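Local coordinates for sigma-54 interaction domain protein (Enterococcus faecalis, PDB 3GDW), which is of unknown function, this piece resembling a mannose-type phosphotransferase IIA domain within a longer, probably regulatory protein that may bind ATP and DNA, at residues G6-M11 / R52-T57; K22-L27 / M99-A104; I66-D71 / N80-E85. One frame throughout, in Å; residues are numbered along the deposited sequence.

Contact 1 of 3, residues G6-M11 / R52-T57; sequences GVFVLM and RNQVIT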
loop_
_atom_site.group_PDB
_atom_site.type_symbol
_atom_site.label_atom_id
_atom_site.label_comp_id
_atom_site.label_asym_id
_atom_site.label_seq_id
_atom_site.Cartn_x
_atom_site.Cartn_y
_atom_site.Cartn_z
ATOM N N GLY B 6 7.500 -0.822 -18.716
ATOM C CA GLY B 6 6.500 -1.802 -18.298
ATOM C C GLY B 6 6.355 -1.857 -16.781
ATOM O O GLY B 6 7.334 -2.101 -16.050
ATOM N N VAL B 7 5.140 -1.630 -16.307
ATOM C CA VAL B 7 4.868 -1.609 -14.855
ATOM C C VAL B 7 4.172 -2.900 -14.443
ATOM O O VAL B 7 3.132 -3.266 -15.019
ATOM C CB VAL B 7 4.012 -0.408 -14.449
ATOM C CG1 VAL B 7 3.829 -0.347 -12.905
ATOM C CG2 VAL B 7 4.654 0.864 -14.928
ATOM N N PHE B 8 4.759 -3.598 -13.471
ATOM C CA PHE B 8 4.152 -4.810 -12.930
ATOM C C PHE B 8 3.928 -4.628 -11.445
ATOM O O PHE B 8 4.849 -4.199 -10.713
ATOM C CB PHE B 8 5.053 -6.035 -13.186
ATOM C CG PHE B 8 5.129 -6.431 -14.641
ATOM C CD1 PHE B 8 4.366 -7.495 -15.127
ATOM C CD2 PHE B 8 5.947 -5.721 -15.526
ATOM C CE1 PHE B 8 4.436 -7.869 -16.493
ATOM C CE2 PHE B 8 6.021 -6.066 -16.880
ATOM C CZ PHE B 8 5.266 -7.147 -17.365
ATOM N N VAL B 9 2.710 -4.925 -10.993
ATOM C CA VAL B 9 2.384 -4.759 -9.568
ATOM C C VAL B 9 2.212 -6.148 -8.951
ATOM O O VAL B 9 1.307 -6.885 -9.345
ATOM C CB VAL B 9 1.060 -3.908 -9.349
ATOM C CG1 VAL B 9 0.840 -3.655 -7.884
ATOM C CG2 VAL B 9 1.094 -2.571 -10.124
ATOM N N LEU B 10 3.076 -6.505 -7.994
ATOM C CA LEU B 10 3.045 -7.840 -7.374
ATOM C C LEU B 10 2.905 -7.715 -5.873
ATOM O O LEU B 10 3.747 -7.079 -5.226
ATOM C CB LEU B 10 4.327 -8.631 -7.697
ATOM C CG LEU B 10 4.251 -9.491 -8.968
ATOM C CD1 LEU B 10 4.235 -8.619 -10.192
ATOM C CD2 LEU B 10 5.421 -10.486 -9.044
HETATM N N MSE B 11 1.841 -8.306 -5.313
HETATM C CA MSE B 11 1.566 -8.174 -3.862
HETATM C C MSE B 11 0.993 -9.434 -3.225
HETATM O O MSE B 11 0.389 -10.269 -3.899
HETATM C CB MSE B 11 0.629 -6.968 -3.584
HETATM C CG MSE B 11 1.257 -5.647 -3.949
HETATM SE SE MSE B 11 0.073 -4.158 -3.773
HETATM C CE MSE B 11 1.329 -2.800 -4.373
ATOM N N ARG B 52 8.071 -13.933 -14.789
ATOM C CA ARG B 52 9.120 -14.170 -15.760
ATOM C C ARG B 52 8.525 -14.593 -17.110
ATOM O O ARG B 52 8.973 -14.123 -18.170
ATOM C CB ARG B 52 10.060 -15.256 -15.224
ATOM C CG ARG B 52 11.293 -15.544 -16.068
ATOM C CD ARG B 52 11.051 -16.589 -17.149
ATOM N NE ARG B 52 10.295 -17.758 -16.687
ATOM C CZ ARG B 52 10.756 -18.704 -15.867
ATOM N NH1 ARG B 52 11.984 -18.652 -15.383
ATOM N NH2 ARG B 52 9.960 -19.708 -15.522
ATOM N N ASN B 53 7.536 -15.490 -17.071
ATOM C CA ASN B 53 6.890 -15.962 -18.283
ATOM C C ASN B 53 6.211 -14.856 -19.093
ATOM O O ASN B 53 6.280 -14.851 -20.328
ATOM C CB ASN B 53 5.894 -17.081 -17.963
ATOM C CG ASN B 53 6.577 -18.337 -17.454
ATOM O OD1 ASN B 53 7.759 -18.540 -17.657
ATOM N ND2 ASN B 53 5.821 -19.184 -16.778
ATOM N N GLN B 54 5.554 -13.919 -18.419
ATOM C CA GLN B 54 4.940 -12.826 -19.156
ATOM C C GLN B 54 5.992 -11.857 -19.700
ATOM O O GLN B 54 5.907 -11.422 -20.855
ATOM C CB GLN B 54 3.902 -12.096 -18.333
ATOM C CG GLN B 54 3.000 -11.253 -19.237
ATOM C CD GLN B 54 1.992 -10.440 -18.467
ATOM O OE1 GLN B 54 1.432 -10.915 -17.475
ATOM N NE2 GLN B 54 1.751 -9.195 -18.915
ATOM N N VAL B 55 6.982 -11.530 -18.865
ATOM C CA VAL B 55 8.093 -10.694 -19.284
ATOM C C VAL B 55 8.744 -11.269 -20.553
ATOM O O VAL B 55 8.956 -10.537 -21.528
ATOM C CB VAL B 55 9.112 -10.495 -18.124
ATOM C CG1 VAL B 55 10.441 -9.977 -18.639
ATOM C CG2 VAL B 55 8.542 -9.535 -17.080
ATOM N N ILE B 56 9.018 -12.577 -20.549
ATOM C CA ILE B 56 9.698 -13.242 -21.673
ATOM C C ILE B 56 8.905 -13.125 -22.982
ATOM O O ILE B 56 9.474 -12.836 -24.042
ATOM C CB ILE B 56 10.063 -14.720 -21.340
ATOM C CG1 ILE B 56 11.310 -14.749 -20.445
ATOM C CG2 ILE B 56 10.235 -15.547 -22.630
ATOM C CD1 ILE B 56 11.937 -16.132 -20.187
ATOM N N THR B 57 7.595 -13.329 -22.884
ATOM C CA THR B 57 6.669 -13.150 -23.996
ATOM C C THR B 57 6.770 -11.754 -24.597
ATOM O O THR B 57 6.909 -11.602 -25.804
ATOM C CB THR B 57 5.212 -13.370 -23.521
ATOM O OG1 THR B 57 5.047 -14.739 -23.128
ATOM C CG2 THR B 57 4.213 -13.026 -24.617
#
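Strand 6-11, with Phe-8 on it, is set against the C-terminal turn of helix 44-57, where Gln-54 and Val-55 face it. The strand is extended, and the helix keeps regular i to i-4 bonding, as from Ile-56 N to Arg-52 O. Phe-8 directs its CB at the helix, and CG lies beside the backbone N (chi1 -69°), which sends the far end of the ring to the two helical residues. Val-55 places CG2 over one face of the ring, 4.1 Å from Phe-8 CZ. Gln-54, its chain extended, brings its terminal amide to the ring at a slant, with NE2 3.9 Å from Phe-8 CE1 and the two planes 63° apart. That same NE2 makes a weak hydrogen bond to Thr-34 OG1 on the edge strand of the sheet. Ile-66 and Leu-68 of the neighbouring strand also touch Phe-8. The contact is therefore van der Waals packing of one buried ring against a helix that covers one side of the central parallel sheet of an alpha/beta domain. It is apolar on the Val-55 side and meets an amide on the Gln-54 side, with neither a hydrogen bond nor a salt bridge between the segments.

Contact 2 of 3, residues K22-L27 / M99-A104; sequences KTAQEL and MIVLEA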
loop_
_atom_site.group_PDB
_atom_site.type_symbol
_atom_site.label_atom_id
_atom_site.label_comp_id
_atom_site.label_asym_id
_atom_site.label_seq_id
_atom_site.Cartn_x
_atom_site.Cartn_y
_atom_site.Cartn_z
ATOM N N LYS B 22 -6.438 -1.371 -10.746
ATOM C CA LYS B 22 -7.720 -0.991 -11.322
ATOM C C LYS B 22 -8.036 0.463 -10.955
ATOM O O LYS B 22 -8.394 1.257 -11.809
ATOM C CB LYS B 22 -8.824 -1.942 -10.847
ATOM C CG LYS B 22 -10.227 -1.580 -11.359
ATOM C CD LYS B 22 -11.159 -2.757 -11.078
ATOM C CE LYS B 22 -12.605 -2.520 -11.510
ATOM N NZ LYS B 22 -13.519 -3.626 -11.064
ATOM N N THR B 23 -7.846 0.813 -9.686
ATOM C CA THR B 23 -8.005 2.204 -9.230
ATOM C C THR B 23 -7.183 3.217 -10.044
ATOM O O THR B 23 -7.730 4.221 -10.541
ATOM C CB THR B 23 -7.637 2.314 -7.735
ATOM O OG1 THR B 23 -8.635 1.634 -6.972
ATOM C CG2 THR B 23 -7.577 3.789 -7.276
ATOM N N ALA B 24 -5.885 2.957 -10.206
ATOM C CA ALA B 24 -5.051 3.845 -11.014
ATOM C C ALA B 24 -5.554 3.908 -12.449
ATOM O O ALA B 24 -5.634 4.997 -13.039
ATOM C CB ALA B 24 -3.554 3.404 -10.985
ATOM N N GLN B 25 -5.896 2.749 -13.002
ATOM C CA GLN B 25 -6.305 2.664 -14.394
ATOM C C GLN B 25 -7.590 3.448 -14.675
ATOM O O GLN B 25 -7.713 4.091 -15.732
ATOM C CB GLN B 25 -6.471 1.216 -14.818
ATOM C CG GLN B 25 -5.150 0.484 -15.006
ATOM C CD GLN B 25 -5.369 -0.962 -15.355
ATOM O OE1 GLN B 25 -6.455 -1.506 -15.139
ATOM N NE2 GLN B 25 -4.340 -1.603 -15.873
ATOM N N GLU B 26 -8.532 3.370 -13.738
ATOM C CA GLU B 26 -9.789 4.093 -13.832
ATOM C C GLU B 26 -9.575 5.576 -13.587
ATOM O O GLU B 26 -10.163 6.375 -14.286
ATOM C CB GLU B 26 -10.845 3.530 -12.870
ATOM C CG GLU B 26 -11.341 2.151 -13.270
ATOM C CD GLU B 26 -12.289 1.517 -12.245
ATOM O OE1 GLU B 26 -12.604 2.155 -11.211
ATOM O OE2 GLU B 26 -12.724 0.365 -12.475
ATOM N N LEU B 27 -8.708 5.948 -12.636
ATOM C CA LEU B 27 -8.385 7.365 -12.455
ATOM C C LEU B 27 -7.713 7.973 -13.687
ATOM O O LEU B 27 -7.995 9.103 -14.020
ATOM C CB LEU B 27 -7.536 7.631 -11.199
ATOM C CG LEU B 27 -8.311 7.432 -9.889
ATOM C CD1 LEU B 27 -7.346 7.499 -8.701
ATOM C CD2 LEU B 27 -9.472 8.431 -9.755
HETATM N N MSE B 99 -1.087 5.388 -4.434
HETATM C CA MSE B 99 -0.523 6.605 -5.033
HETATM C C MSE B 99 0.681 6.332 -5.876
HETATM O O MSE B 99 0.867 6.971 -6.910
HETATM C CB MSE B 99 -0.130 7.610 -3.967
HETATM C CG MSE B 99 -1.334 8.232 -3.328
HETATM SE SE MSE B 99 -2.423 9.136 -4.701
HETATM C CE MSE B 99 -1.036 9.838 -5.954
ATOM N N ILE B 100 1.494 5.390 -5.406
ATOM C CA ILE B 100 2.714 4.974 -6.090
ATOM C C ILE B 100 2.352 4.241 -7.387
ATOM O O ILE B 100 2.948 4.533 -8.417
ATOM C CB ILE B 100 3.605 4.057 -5.203
ATOM C CG1 ILE B 100 4.031 4.775 -3.918
ATOM C CG2 ILE B 100 4.849 3.650 -5.961
ATOM C CD1 ILE B 100 4.595 6.177 -4.181
ATOM N N VAL B 101 1.382 3.319 -7.346
ATOM C CA VAL B 101 0.893 2.686 -8.590
ATOM C C VAL B 101 0.391 3.793 -9.553
ATOM O O VAL B 101 0.758 3.832 -10.741
ATOM C CB VAL B 101 -0.229 1.636 -8.340
ATOM C CG1 VAL B 101 -0.680 0.993 -9.659
ATOM C CG2 VAL B 101 0.227 0.559 -7.335
ATOM N N LEU B 102 -0.434 4.693 -9.023
ATOM C CA LEU B 102 -0.972 5.779 -9.832
ATOM C C LEU B 102 0.126 6.592 -10.507
ATOM O O LEU B 102 0.078 6.813 -11.710
ATOM C CB LEU B 102 -1.864 6.684 -8.988
ATOM C CG LEU B 102 -2.536 7.892 -9.656
ATOM C CD1 LEU B 102 -3.349 7.420 -10.833
ATOM C CD2 LEU B 102 -3.454 8.554 -8.664
ATOM N N GLU B 103 1.102 7.034 -9.724
ATOM C CA GLU B 103 2.208 7.833 -10.251
ATOM C C GLU B 103 3.074 7.062 -11.256
ATOM O O GLU B 103 3.488 7.625 -12.269
ATOM C CB GLU B 103 3.016 8.459 -9.091
ATOM C CG GLU B 103 2.134 9.452 -8.306
ATOM C CD GLU B 103 2.721 10.057 -7.040
ATOM O OE1 GLU B 103 3.159 9.327 -6.116
ATOM O OE2 GLU B 103 2.665 11.295 -6.942
ATOM N N ALA B 104 3.307 5.774 -11.000
ATOM C CA ALA B 104 4.089 4.931 -11.910
ATOM C C ALA B 104 3.400 4.763 -13.268
ATOM O O ALA B 104 4.008 4.953 -14.310
ATOM C CB ALA B 104 4.341 3.573 -11.291
#
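Ala-24 packs directly onto the backbone of helix 99-104: its CB lies 3.7 Å from Leu-102 CA, and the CA atoms of these two residues are 4.7 Å apart. The small methyl side chain lets the helices close to 8.7 Å between their axes, which cross at -46°. Around this close point, Val-101 CG1 comes within 4.0 Å of Ala-24 CB, and Leu-102, with CG anti to its own N (chi1 -180°), lays CD1 alongside the helix of Ala-24, 4.0 Å from Ala-24 O. Packing is looser one turn on. There Leu-27 and Leu-102 run at about a right angle to each other and meet by single methyls, Leu-27 CD1 and Leu-102 CD2, 4.0 Å apart, on the more solvent-accessible side of the pair. Met-72 of the second subunit packs on Leu-27 and Met-99; elsewhere on helix 16-28, Lys-22 forms a salt bridge with Asp-14 and Thr-23 OG1 a hydrogen bond with His-12 O, both of that subunit. The helix pair thus lies partly at the dimer interface. Inward, Ala-104 rests on Leu-67 and Leu-69 of the sheet, and Ile-100 meets Ile-121 and Phe-125 of helix 114-135, which flanks helix 98-109.

Contact 3 of 3, residues I66-D71 / N80-E85; sequences ILLLTD and NMLFEE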
loop_
_atom_site.group_PDB
_atom_site.type_symbol
_atom_site.label_atom_id
_atom_site.label_comp_id
_atom_site.label_asym_id
_atom_site.label_seq_id
_atom_site.Cartn_x
_atom_site.Cartn_y
_atom_site.Cartn_z
ATOM N N ILE B 66 11.705 -2.274 -17.057
ATOM C CA ILE B 66 10.559 -2.777 -16.295
ATOM C C ILE B 66 10.601 -2.157 -14.909
ATOM O O ILE B 66 11.674 -2.075 -14.304
ATOM C CB ILE B 66 10.673 -4.327 -16.131
ATOM C CG1 ILE B 66 10.506 -5.036 -17.483
ATOM C CG2 ILE B 66 9.695 -4.851 -15.049
ATOM C CD1 ILE B 66 10.890 -6.546 -17.454
ATOM N N LEU B 67 9.447 -1.727 -14.398
ATOM C CA LEU B 67 9.346 -1.347 -13.008
ATOM C C LEU B 67 8.446 -2.337 -12.243
ATOM O O LEU B 67 7.257 -2.455 -12.553
ATOM C CB LEU B 67 8.781 0.084 -12.916
ATOM C CG LEU B 67 8.536 0.640 -11.524
ATOM C CD1 LEU B 67 9.884 0.887 -10.797
ATOM C CD2 LEU B 67 7.705 1.919 -11.629
ATOM N N LEU B 68 9.024 -3.031 -11.263
ATOM C CA LEU B 68 8.275 -3.916 -10.343
ATOM C C LEU B 68 7.912 -3.142 -9.097
ATOM O O LEU B 68 8.796 -2.606 -8.410
ATOM C CB LEU B 68 9.121 -5.120 -9.903
ATOM C CG LEU B 68 9.657 -6.048 -11.002
ATOM C CD1 LEU B 68 10.242 -7.322 -10.373
ATOM C CD2 LEU B 68 8.571 -6.435 -12.040
ATOM N N LEU B 69 6.623 -3.081 -8.824
ATOM C CA LEU B 69 6.097 -2.461 -7.620
ATOM C C LEU B 69 5.577 -3.579 -6.727
ATOM O O LEU B 69 4.653 -4.296 -7.103
ATOM C CB LEU B 69 4.946 -1.521 -8.026
ATOM C CG LEU B 69 5.334 -0.340 -8.920
ATOM C CD1 LEU B 69 4.092 0.497 -9.227
ATOM C CD2 LEU B 69 6.445 0.537 -8.263
ATOM N N THR B 70 6.183 -3.754 -5.559
ATOM C CA THR B 70 5.798 -4.824 -4.648
ATOM C C THR B 70 5.394 -4.271 -3.265
ATOM O O THR B 70 5.524 -3.075 -2.991
ATOM C CB THR B 70 6.971 -5.852 -4.459
ATOM O OG1 THR B 70 8.059 -5.228 -3.730
ATOM C CG2 THR B 70 7.469 -6.368 -5.822
ATOM N N ASP B 71 4.921 -5.154 -2.395
ATOM C CA ASP B 71 4.593 -4.757 -1.042
ATOM C C ASP B 71 5.718 -5.099 -0.044
ATOM O O ASP B 71 6.248 -4.196 0.612
ATOM C CB ASP B 71 3.204 -5.284 -0.591
ATOM C CG ASP B 71 3.009 -6.801 -0.827
ATOM O OD1 ASP B 71 3.941 -7.520 -1.322
ATOM O OD2 ASP B 71 1.904 -7.281 -0.490
ATOM N N ASN B 80 16.112 -7.966 -9.605
ATOM C CA ASN B 80 17.426 -8.346 -10.046
ATOM C C ASN B 80 17.376 -9.701 -10.754
ATOM O O ASN B 80 18.094 -9.904 -11.728
ATOM C CB ASN B 80 18.431 -8.345 -8.890
ATOM C CG ASN B 80 19.803 -8.848 -9.309
ATOM O OD1 ASN B 80 20.345 -8.428 -10.335
ATOM N ND2 ASN B 80 20.368 -9.765 -8.522
HETATM N N MSE B 81 16.519 -10.608 -10.282
HETATM C CA MSE B 81 16.384 -11.930 -10.907
HETATM C C MSE B 81 15.982 -11.817 -12.372
HETATM O O MSE B 81 16.538 -12.498 -13.222
HETATM C CB MSE B 81 15.365 -12.792 -10.163
HETATM C CG MSE B 81 15.967 -13.681 -9.099
HETATM SE SE MSE B 81 14.579 -14.426 -7.944
HETATM C CE MSE B 81 15.706 -14.980 -6.430
ATOM N N LEU B 82 15.013 -10.955 -12.660
ATOM C CA LEU B 82 14.559 -10.738 -14.036
ATOM C C LEU B 82 15.643 -10.132 -14.903
ATOM O O LEU B 82 15.803 -10.520 -16.058
ATOM C CB LEU B 82 13.356 -9.799 -14.076
ATOM C CG LEU B 82 11.906 -10.234 -14.036
ATOM C CD1 LEU B 82 11.059 -8.944 -14.220
ATOM C CD2 LEU B 82 11.545 -11.301 -15.091
ATOM N N PHE B 83 16.361 -9.147 -14.367
ATOM C CA PHE B 83 17.483 -8.556 -15.102
ATOM C C PHE B 83 18.547 -9.603 -15.442
ATOM O O PHE B 83 18.979 -9.680 -16.586
ATOM C CB PHE B 83 18.131 -7.384 -14.358
ATOM C CG PHE B 83 19.408 -6.920 -15.001
ATOM C CD1 PHE B 83 19.376 -6.210 -16.197
ATOM C CD2 PHE B 83 20.640 -7.234 -14.440
ATOM C CE1 PHE B 83 20.555 -5.794 -16.812
ATOM C CE2 PHE B 83 21.823 -6.831 -15.050
ATOM C CZ PHE B 83 21.782 -6.107 -16.236
ATOM N N GLU B 84 18.964 -10.389 -14.445
ATOM C CA GLU B 84 19.946 -11.464 -14.653
ATOM C C GLU B 84 19.471 -12.464 -15.705
ATOM O O GLU B 84 20.260 -12.903 -16.524
ATOM C CB GLU B 84 20.231 -12.231 -13.355
ATOM C CG GLU B 84 20.902 -11.442 -12.245
ATOM C CD GLU B 84 22.284 -10.958 -12.612
ATOM O OE1 GLU B 84 23.114 -11.767 -13.096
ATOM O OE2 GLU B 84 22.533 -9.749 -12.413
ATOM N N GLU B 85 18.189 -12.836 -15.654
ATOM C CA GLU B 85 17.637 -13.874 -16.539
ATOM C C GLU B 85 17.322 -13.384 -17.962
ATOM O O GLU B 85 17.572 -14.095 -18.935
ATOM C CB GLU B 85 16.399 -14.539 -15.909
ATOM C CG GLU B 85 15.806 -15.695 -16.745
ATOM C CD GLU B 85 14.758 -16.522 -15.997
ATOM O OE1 GLU B 85 14.575 -16.320 -14.769
ATOM O OE2 GLU B 85 14.119 -17.388 -16.643
#
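Leu-82 meets Ile-66 and Leu-68 through the single methyl CD1, delivered by an unusual first torsion (chi1 -92°) followed by an extended second one (chi2 -175°). On the strand, Ile-66 turns CG1 to the side of its backbone N and runs on extended to CD1, while Leu-68 offers CD2. Being two positions apart on an extended strand, both residues project from the same face of the sheet, towards the helix. Leu-82 CD1 is 4.0 Å from Ile-66 CD1, where the two side chains cross at about a right angle, and 4.2 Å from Leu-68 CD2, where the approach is more slanting. One leucine methyl therefore touches both strand residues, although the backbones stay well apart: the nearest CA atoms, those of Ile-66 and Phe-83, are 9.1 Å from each other. All three touching residues are buried, and their meeting is wholly apolar. Helix 44-57 completes the surroundings, with Val-55 against Ile-66 and Leu-82, and Leu-51 against Leu-68. Strand 66-70, helix 78-86 and strand 90-93 form a beta-alpha-beta unit; this contact packs its crossover helix on the sheet, and Thr-90 of the next, parallel strand 90-93 adjoins both Ile-66 and Leu-68.

In the fold
From the N terminus, strand 6-12 enters the centre of the parallel sheet, and helix 16-28 follows it. Contact 1 closes the first loop when helix 44-57 returns to that strand. Contact 3 comes next in series, closing a short loop between strand 66-70 and helix 78-86; the two share the sheet, and a salt bridge from Arg-52 to Glu-85 joins their helices. Contact 2 spans far more chain: it opens within the loop of contact 1, so those two cross, and it encloses contact 3 entirely. Its helices lie across the sheet from those of contacts 1 and 3, with helix 98-109 touching Val-9 and Leu-69. Together the three tie both helical layers to the central strands of this alpha/beta domain.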